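Local coordinates for protein alkaline serine protease (PDB 1Y9Z) that probably cleaves peptide bonds as a cold-adapted, subtilisin-like alkaline serine protease that binds calcium, at residues A75-N78 / V82-V85. Numbering follows the deposited sequence.
Sequences AIAN and VVGV. With CA (calcium ion), chain C.
The peptide carbonyls of I76 and V82 come together at a shared calcium ion, I76 O binding it at 2.3 Å and V82 O at 2.4 Å. As adjacent ligands the two oxygens approach within 3.2 Å of each other, a closeness the cation's charge probably makes tolerable. The side-chain amide of N78 joins the same metal by its oxygen end: OD1 binds at 2.4 Å, and the ion stands off that end, tilted out of the amide plane to one side. CG sits between the backbone N and the carbonyl carbon (chi1 52°), which turns OD1 back toward the ion. At the other end of the amide, ND2 is hydrogen-bonded to another part of the protein.

Beyond the metal, the peptide group of A75 takes over: G84 N donates to A75 O (2.9 Å, N-H...O 156°), and V83 CA adds a weaker C-H...O contact to the same oxygen. Small apolar contacts finish the closure, A75 CB against V82 CG2 (3.6 Å) and, farther along, A77 CB alongside V83 CG1.

E2, D39 and E80 complete the seven-oxygen shell, tying the N-terminus to this loop after helix 65-74, as in the high-affinity calcium site of subtilisins.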
# COMPACT_ATOMS: atom_id res chain seq x y z
N ALA A 75 7.42 4.93 -8.92
CA ALA A 75 7.38 6.38 -8.73
C ALA A 75 8.82 6.84 -8.98
O ALA A 75 9.77 6.24 -8.47
CB ALA A 75 6.95 6.74 -7.31
N ILE A 76 8.98 7.89 -9.77
CA ILE A 76 10.29 8.38 -10.16
C ILE A 76 11.13 9.07 -9.09
O ILE A 76 10.63 9.86 -8.30
CB ILE A 76 10.15 9.33 -11.37
CG1 ILE A 76 9.48 8.57 -12.52
CG2 ILE A 76 11.51 9.85 -11.80
CD1 ILE A 76 9.12 9.45 -13.70
N ALA A 77 12.42 8.75 -9.08
CA ALA A 77 13.36 9.36 -8.14
C ALA A 77 13.68 10.75 -8.69
O ALA A 77 14.22 10.88 -9.79
CB ALA A 77 14.63 8.51 -8.06
N ASN A 78 13.33 11.78 -7.93
CA ASN A 78 13.54 13.15 -8.39
C ASN A 78 13.45 14.21 -7.30
O ASN A 78 13.09 15.36 -7.58
CB ASN A 78 12.51 13.47 -9.47
CG ASN A 78 11.09 13.17 -9.02
OD1 ASN A 78 10.84 13.01 -7.83
ND2 ASN A 78 10.17 13.10 -9.97
N VAL A 82 7.61 10.60 -3.84
CA VAL A 82 8.16 9.35 -3.31
C VAL A 82 9.01 8.64 -4.36
O VAL A 82 9.39 9.23 -5.38
CB VAL A 82 7.01 8.40 -2.85
CG1 VAL A 82 6.21 9.06 -1.74
CG2 VAL A 82 6.11 8.07 -4.03
N VAL A 83 9.32 7.37 -4.09
CA VAL A 83 10.10 6.54 -5.00
C VAL A 83 9.49 5.13 -4.99
O VAL A 83 9.05 4.66 -3.94
CB VAL A 83 11.59 6.44 -4.59
CG1 VAL A 83 12.27 7.78 -4.78
CG2 VAL A 83 11.71 5.99 -3.14
N GLY A 84 9.46 4.50 -6.15
CA GLY A 84 8.93 3.15 -6.25
C GLY A 84 10.06 2.13 -6.24
O GLY A 84 11.23 2.49 -6.10
N VAL A 85 9.72 0.86 -6.40
CA VAL A 85 10.72 -0.20 -6.39
C VAL A 85 11.81 0.03 -7.44
O VAL A 85 12.99 -0.18 -7.18
CB VAL A 85 10.07 -1.59 -6.61
CG1 VAL A 85 11.14 -2.67 -6.63
CG2 VAL A 85 9.07 -1.87 -5.50
CA CA C . 9.72 11.20 -6.68